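Local atomic coordinates of sarcosine oxidase (Pyrococcus horikoshii, PDB entry 1Y56), a protein that forms the FAD-binding beta subunit of an L-proline dehydrogenase complex, which probably oxidises L-proline and passes the electrons on between its flavins. Residues Pro222-Ala227 against Thr303-Tyr308; Gly248-Thr253 against Gly262-Glu267. All blocks are in the same frame, centred on the assembly; numbering follows the deposited sequence.

Contact 1. Residues Pro222-Ala227 against Thr303-Tyr308; sequences PYKHQA and TWAGYY. With FMN (flavin mononucleotide), chain E.
A227 and W304 meet at one end of an antiparallel ladder, H225 and Y308 near the other, where strand 221-230 pairs with strand 299-310 in the mixed beta-sheet of this FAD-dependent oxidoreductase. Three hydrogen-bonded pairs, Y223 with Y308, H225 with G306 and A227 with W304, each exchange two backbone bonds.

The buried, tightly packed end lies beside FMN. The methyl of A227 lies over one face of the W304 indole, its CB 3.6 Å from CZ2, and a residue this small lets the ring settle down on the strand. FMN covers the opposite face, with W304 CZ2 3.3 Å from C9 of the flavin. The indole is thus layered between an alanine methyl and a cofactor. Its CG sits between the backbone N and the carbonyl carbon (chi1 70°), and its NE1 is hydrogen-bonded to R46 O, which helps to fix the ring's rotation.

At the more open end, where Y223 and Y308 are partly exposed, the Y308 ring stacks face to face on buried H225, planes 12° apart. These two flat rings bridge neighbouring strands on the same face of the sheet as A227 and W304. Y223 leaves this group: its CB passes 4.0 Å from Y308 O, but the ring rests on P270 and makes a cation-pi contact with K310.

The other face carries K224, Q226, A305 and Y307. A305 is short enough for Q226 CG to come within 3.9 Å of its CB, while K224 reaches past to a salt bridge with D273 and Q226 bonds to T277, so the buried polar ends are satisfied. FAD touches G306, Y307 and Y308. Beside the ring stack, H225 CB lies over the face of the Y308 ring, 4.0 Å from its centroid.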
loop_
_atom_site.group_PDB
_atom_site.type_symbol
_atom_site.label_atom_id
_atom_site.label_comp_id
_atom_site.label_asym_id
_atom_site.label_seq_id
_atom_site.Cartn_x
_atom_site.Cartn_y
_atom_site.Cartn_z
ATOM N N PRO B 222 -20.954 -8.284 -36.282
ATOM C CA PRO B 222 -20.728 -9.504 -35.500
ATOM C C PRO B 222 -21.910 -9.796 -34.582
ATOM O O PRO B 222 -22.357 -8.912 -33.839
ATOM C CB PRO B 222 -19.480 -9.169 -34.682
ATOM C CG PRO B 222 -19.524 -7.706 -34.514
ATOM C CD PRO B 222 -20.184 -7.142 -35.750
ATOM N N TYR B 223 -22.425 -11.019 -34.655
ATOM C CA TYR B 223 -23.491 -11.470 -33.760
ATOM C C TYR B 223 -23.062 -12.664 -32.965
ATOM O O TYR B 223 -22.330 -13.524 -33.450
ATOM C CB TYR B 223 -24.744 -11.854 -34.534
ATOM C CG TYR B 223 -25.546 -10.675 -34.993
ATOM C CD1 TYR B 223 -26.669 -10.249 -34.275
ATOM C CD2 TYR B 223 -25.180 -9.974 -36.147
ATOM C CE1 TYR B 223 -27.412 -9.156 -34.703
ATOM C CE2 TYR B 223 -25.910 -8.887 -36.580
ATOM C CZ TYR B 223 -27.022 -8.480 -35.858
ATOM O OH TYR B 223 -27.733 -7.395 -36.301
ATOM N N LYS B 224 -23.551 -12.726 -31.741
ATOM C CA LYS B 224 -23.211 -13.815 -30.872
ATOM C C LYS B 224 -24.119 -14.993 -31.133
ATOM O O LYS B 224 -25.310 -14.925 -30.865
ATOM C CB LYS B 224 -23.316 -13.381 -29.418
ATOM C CG LYS B 224 -22.632 -14.347 -28.471
ATOM C CD LYS B 224 -22.350 -13.713 -27.122
ATOM C CE LYS B 224 -23.526 -13.834 -26.164
ATOM N NZ LYS B 224 -23.082 -13.404 -24.812
ATOM N N HIS B 225 -23.545 -16.061 -31.687
ATOM C CA HIS B 225 -24.192 -17.386 -31.719
ATOM C C HIS B 225 -23.500 -18.337 -30.744
ATOM O O HIS B 225 -22.371 -18.071 -30.315
ATOM C CB HIS B 225 -24.279 -17.942 -33.142
ATOM C CG HIS B 225 -25.406 -17.345 -33.936
ATOM N ND1 HIS B 225 -25.355 -16.066 -34.456
ATOM C CD2 HIS B 225 -26.631 -17.832 -34.256
ATOM C CE1 HIS B 225 -26.491 -15.800 -35.081
ATOM N NE2 HIS B 225 -27.280 -16.855 -34.977
ATOM N N GLN B 226 -24.187 -19.403 -30.353
ATOM C CA GLN B 226 -23.669 -20.293 -29.316
ATOM C C GLN B 226 -23.753 -21.779 -29.666
ATOM O O GLN B 226 -24.512 -22.188 -30.553
ATOM C CB GLN B 226 -24.357 -20.023 -27.974
ATOM C CG GLN B 226 -24.034 -18.656 -27.360
ATOM C CD GLN B 226 -24.663 -18.468 -25.991
ATOM O OE1 GLN B 226 -24.246 -19.094 -25.016
ATOM N NE2 GLN B 226 -25.677 -17.610 -25.910
ATOM N N ALA B 227 -22.957 -22.589 -28.976
ATOM C CA ALA B 227 -22.994 -24.030 -29.176
ATOM C C ALA B 227 -22.859 -24.787 -27.865
ATOM O O ALA B 227 -22.400 -24.242 -26.858
ATOM C CB ALA B 227 -21.929 -24.479 -30.193
ATOM N N THR B 303 -20.295 -25.187 -22.909
ATOM C CA THR B 303 -21.023 -24.360 -23.852
ATOM C C THR B 303 -20.056 -23.268 -24.288
ATOM O O THR B 303 -19.229 -22.839 -23.482
ATOM C CB THR B 303 -22.215 -23.733 -23.141
ATOM O OG1 THR B 303 -23.265 -24.700 -23.060
ATOM C CG2 THR B 303 -22.732 -22.532 -23.884
ATOM N N TRP B 304 -20.124 -22.830 -25.546
ATOM C CA TRP B 304 -19.307 -21.695 -25.981
ATOM C C TRP B 304 -20.016 -20.771 -26.982
ATOM O O TRP B 304 -21.168 -21.017 -27.351
ATOM C CB TRP B 304 -17.951 -22.160 -26.522
ATOM C CG TRP B 304 -18.035 -22.865 -27.819
ATOM C CD1 TRP B 304 -17.816 -22.336 -29.050
ATOM C CD2 TRP B 304 -18.360 -24.233 -28.018
ATOM N NE1 TRP B 304 -17.993 -23.291 -30.013
ATOM C CE2 TRP B 304 -18.326 -24.470 -29.404
ATOM C CE3 TRP B 304 -18.679 -25.291 -27.158
ATOM C CZ2 TRP B 304 -18.592 -25.720 -29.954
ATOM C CZ3 TRP B 304 -18.954 -26.525 -27.702
ATOM C CH2 TRP B 304 -18.904 -26.732 -29.088
ATOM N N ALA B 305 -19.322 -19.713 -27.403
ATOM C CA ALA B 305 -19.873 -18.736 -28.333
ATOM C C ALA B 305 -18.887 -18.351 -29.440
ATOM O O ALA B 305 -17.674 -18.559 -29.319
ATOM C CB ALA B 305 -20.327 -17.491 -27.580
ATOM N N GLY B 306 -19.424 -17.773 -30.513
ATOM C CA GLY B 306 -18.620 -17.289 -31.626
ATOM C C GLY B 306 -19.423 -16.319 -32.469
ATOM O O GLY B 306 -20.640 -16.154 -32.276
ATOM N N TYR B 307 -18.742 -15.683 -33.414
ATOM C CA TYR B 307 -19.371 -14.683 -34.260
ATOM C C TYR B 307 -20.011 -15.286 -35.506
ATOM O O TYR B 307 -19.413 -16.126 -36.176
ATOM C CB TYR B 307 -18.341 -13.644 -34.705
ATOM C CG TYR B 307 -17.537 -13.024 -33.595
ATOM C CD1 TYR B 307 -18.110 -12.743 -32.354
ATOM C CD2 TYR B 307 -16.206 -12.682 -33.796
ATOM C CE1 TYR B 307 -17.362 -12.161 -31.336
ATOM C CE2 TYR B 307 -15.456 -12.101 -32.796
ATOM C CZ TYR B 307 -16.035 -11.844 -31.568
ATOM O OH TYR B 307 -15.280 -11.261 -30.575
ATOM N N TYR B 308 -21.232 -14.870 -35.808
ATOM C CA TYR B 308 -21.677 -14.899 -37.182
ATOM C C TYR B 308 -21.341 -13.491 -37.653
ATOM O O TYR B 308 -21.598 -12.522 -36.935
ATOM C CB TYR B 308 -23.184 -15.103 -37.264
ATOM C CG TYR B 308 -23.707 -16.530 -37.235
ATOM C CD1 TYR B 308 -22.940 -17.602 -36.735
ATOM C CD2 TYR B 308 -25.015 -16.801 -37.677
ATOM C CE1 TYR B 308 -23.465 -18.914 -36.697
ATOM C CE2 TYR B 308 -25.550 -18.083 -37.641
ATOM C CZ TYR B 308 -24.780 -19.140 -37.156
ATOM O OH TYR B 308 -25.347 -20.401 -37.143
HETATM N N1 FMN E . -15.197 -28.324 -25.383
HETATM C C2 FMN E . -15.150 -29.364 -24.518
HETATM O O2 FMN E . -15.077 -29.144 -23.287
HETATM N N3 FMN E . -15.184 -30.636 -24.960
HETATM C C4 FMN E . -15.262 -30.895 -26.280
HETATM O O4 FMN E . -15.290 -32.079 -26.680
HETATM C C4A FMN E . -15.311 -29.837 -27.198
HETATM N N5 FMN E . -15.387 -30.067 -28.537
HETATM C C5A FMN E . -15.435 -29.056 -29.445
HETATM C C6 FMN E . -15.514 -29.355 -30.810
HETATM C C7 FMN E . -15.561 -28.336 -31.765
HETATM C C7M FMN E . -15.642 -28.726 -33.226
HETATM C C8 FMN E . -15.530 -27.001 -31.335
HETATM C C8M FMN E . -15.582 -25.868 -32.292
HETATM C C9 FMN E . -15.447 -26.701 -29.973
HETATM C C9A FMN E . -15.403 -27.722 -29.018
HETATM N N10 FMN E . -15.316 -27.457 -27.624
HETATM C C10 FMN E . -15.275 -28.531 -26.711
HETATM C "C1'" FMN E . -15.303 -26.099 -27.105
HETATM C "C2'" FMN E . -13.913 -25.522 -27.057
HETATM O "O2'" FMN E . -13.527 -25.453 -25.673
HETATM C "C3'" FMN E . -13.994 -24.175 -27.798
HETATM O "O3'" FMN E . -12.804 -23.897 -28.556
HETATM C "C4'" FMN E . -14.260 -23.055 -26.844
HETATM O "O4'" FMN E . -14.775 -23.305 -25.760
HETATM C "C5'" FMN E . -13.882 -21.639 -27.225
HETATM O "O5'" FMN E . -13.040 -21.111 -26.205
HETATM P P FMN E . -13.661 -20.333 -24.938
HETATM O O1P FMN E . -14.040 -18.995 -25.518
HETATM O O2P FMN E . -12.527 -20.318 -23.944
HETATM O O3P FMN E . -14.846 -21.124 -24.465
#

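Contact 2. Residues Gly248-Thr253 against Gly262-Glu267; sequences GHAYLT and GGIGYE
The Y251 ring lies with one face over the backbone of G262 and G263, in the beta hairpin formed by strands 250-253 and 261-263. G263 N stands 3.1 Å above the ring plane, offset toward the rim, and its closest ring atom is CZ at 3.2 Å. CG sits between the backbone N and the carbonyl carbon (chi1 67°), and from there the ring extends over strand 261-263. Glycine suits both positions beneath it: a CB on G263 would collide with Y251 OH, and one on G262 would run into Y251 O. A leucine in place of Y251 would probably leave the peptide between G262 and G263 without its flat aromatic cover and lose the ring's contact with FAD.

Under the ring the backbones pair through Y251 N to G263 O at 3.2 Å, with a weak return bond from G263 N to Y251 O. Farther along, G265 N gives a straighter bond to G248 O (2.9 Å, 171° at the hydrogen). There I264 CG2 touches the methyl of A250, 3.9 Å from A250 CB, so a small and a branched apolar side chain pack together. G248, at positive phi, has a backbone that favours glycine.

Around the hairpin, Y251 also rests on M241 and I243 of strand 241-244, and FAD touches its side chain. L252 packs on F288 and I264 on E283, both of helix 278-291, while G262 bonds through its backbone to V228 of strand 221-230.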
loop_
_atom_site.group_PDB
_atom_site.type_symbol
_atom_site.label_atom_id
_atom_site.label_comp_id
_atom_site.label_asym_id
_atom_site.label_seq_id
_atom_site.Cartn_x
_atom_site.Cartn_y
_atom_site.Cartn_z
ATOM N N GLY B 248 -36.571 -24.290 -33.271
ATOM C CA GLY B 248 -35.738 -23.176 -32.815
ATOM C C GLY B 248 -34.476 -23.104 -33.687
ATOM O O GLY B 248 -33.404 -22.715 -33.210
ATOM N N HIS B 249 -34.601 -23.466 -34.964
ATOM C CA HIS B 249 -33.440 -23.583 -35.854
ATOM C C HIS B 249 -32.316 -24.409 -35.215
ATOM O O HIS B 249 -31.134 -24.093 -35.346
ATOM C CB HIS B 249 -32.939 -22.203 -36.316
ATOM C CG HIS B 249 -33.999 -21.357 -36.960
ATOM N ND1 HIS B 249 -35.205 -21.871 -37.404
ATOM C CD2 HIS B 249 -34.026 -20.034 -37.249
ATOM C CE1 HIS B 249 -35.934 -20.899 -37.920
ATOM N NE2 HIS B 249 -35.239 -19.776 -37.846
ATOM N N ALA B 250 -32.706 -25.467 -34.514
ATOM C CA ALA B 250 -31.752 -26.394 -33.949
ATOM C C ALA B 250 -30.991 -27.092 -35.055
ATOM O O ALA B 250 -31.564 -27.480 -36.082
ATOM C CB ALA B 250 -32.450 -27.411 -33.097
ATOM N N TYR B 251 -29.690 -27.219 -34.841
ATOM C CA TYR B 251 -28.861 -28.132 -35.598
ATOM C C TYR B 251 -28.067 -28.963 -34.591
ATOM O O TYR B 251 -27.566 -28.423 -33.601
ATOM C CB TYR B 251 -27.940 -27.360 -36.537
ATOM C CG TYR B 251 -26.888 -26.517 -35.855
ATOM C CD1 TYR B 251 -27.159 -25.213 -35.462
ATOM C CD2 TYR B 251 -25.613 -27.024 -35.615
ATOM C CE1 TYR B 251 -26.195 -24.436 -34.849
ATOM C CE2 TYR B 251 -24.640 -26.259 -34.999
ATOM C CZ TYR B 251 -24.933 -24.960 -34.619
ATOM O OH TYR B 251 -23.959 -24.194 -34.000
ATOM N N LEU B 252 -27.992 -30.272 -34.811
ATOM C CA LEU B 252 -27.106 -31.129 -34.018
ATOM C C LEU B 252 -26.548 -32.324 -34.797
ATOM O O LEU B 252 -27.200 -32.859 -35.697
ATOM C CB LEU B 252 -27.758 -31.562 -32.695
ATOM C CG LEU B 252 -29.012 -32.421 -32.515
ATOM C CD1 LEU B 252 -30.171 -31.883 -33.269
ATOM C CD2 LEU B 252 -28.754 -33.835 -32.920
ATOM N N THR B 253 -25.322 -32.711 -34.467
ATOM C CA THR B 253 -24.664 -33.865 -35.081
ATOM C C THR B 253 -23.634 -34.425 -34.086
ATOM O O THR B 253 -23.423 -33.845 -33.025
ATOM C CB THR B 253 -23.978 -33.487 -36.427
ATOM O OG1 THR B 253 -23.500 -34.670 -37.079
ATOM C CG2 THR B 253 -22.812 -32.516 -36.196
ATOM N N GLY B 262 -23.808 -28.879 -31.194
ATOM C CA GLY B 262 -24.868 -28.175 -31.888
ATOM C C GLY B 262 -25.253 -26.865 -31.252
ATOM O O GLY B 262 -24.781 -26.525 -30.170
ATOM N N GLY B 263 -26.119 -26.133 -31.942
ATOM C CA GLY B 263 -26.637 -24.871 -31.449
ATOM C C GLY B 263 -28.083 -24.708 -31.862
ATOM O O GLY B 263 -28.737 -25.680 -32.246
ATOM N N ILE B 264 -28.571 -23.474 -31.754
ATOM C CA ILE B 264 -29.912 -23.079 -32.169
ATOM C C ILE B 264 -29.840 -21.652 -32.722
ATOM O O ILE B 264 -28.788 -21.003 -32.647
ATOM C CB ILE B 264 -30.934 -23.139 -31.005
ATOM C CG1 ILE B 264 -30.392 -22.433 -29.762
ATOM C CG2 ILE B 264 -31.306 -24.572 -30.672
ATOM C CD1 ILE B 264 -31.424 -22.200 -28.690
ATOM N N GLY B 265 -30.954 -21.172 -33.273
ATOM C CA GLY B 265 -31.045 -19.813 -33.815
ATOM C C GLY B 265 -30.670 -18.673 -32.875
ATOM O O GLY B 265 -30.075 -17.695 -33.312
ATOM N N TYR B 266 -31.006 -18.815 -31.590
ATOM C CA TYR B 266 -30.789 -17.801 -30.539
ATOM C C TYR B 266 -29.607 -16.837 -30.741
ATOM O O TYR B 266 -28.471 -17.129 -30.380
ATOM C CB TYR B 266 -30.706 -18.501 -29.178
ATOM C CG TYR B 266 -30.749 -17.581 -27.968
ATOM C CD1 TYR B 266 -31.956 -17.054 -27.497
ATOM C CD2 TYR B 266 -29.582 -17.261 -27.284
ATOM C CE1 TYR B 266 -31.989 -16.214 -26.382
ATOM C CE2 TYR B 266 -29.601 -16.430 -26.178
ATOM C CZ TYR B 266 -30.800 -15.909 -25.726
ATOM O OH TYR B 266 -30.780 -15.091 -24.616
ATOM N N GLU B 267 -29.907 -15.679 -31.317
ATOM C CA GLU B 267 -28.905 -14.713 -31.757
ATOM C C GLU B 267 -28.887 -13.554 -30.781
ATOM O O GLU B 267 -29.940 -13.119 -30.332
ATOM C CB GLU B 267 -29.301 -14.212 -33.142
ATOM C CG GLU B 267 -28.350 -13.253 -33.812
ATOM C CD GLU B 267 -28.711 -13.020 -35.289
ATOM O OE1 GLU B 267 -29.611 -12.191 -35.579
ATOM O OE2 GLU B 267 -28.090 -13.666 -36.169
#

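After some 220 residues that hold strand 8-11 and many other elements, the chain enters strand 221-230, the first half of contact 1. It goes on through strand 241-244 to residues 248-253, and after only eight intervening residues segment 262-267 closes the short hairpin of contact 2. Helix 278-291 follows, and strand 299-310 then returns beside strand 221-230 to close the longer loop of contact 1. Contact 2 is therefore nested within contact 1. Strand 221-230 lies between strands 261-263 and 299-310, so both contacts belong to one mixed sheet, their centres about 11 Å apart. They touch directly where A227 CB lies 3.5 Å from G262 O, and both border the bound FAD.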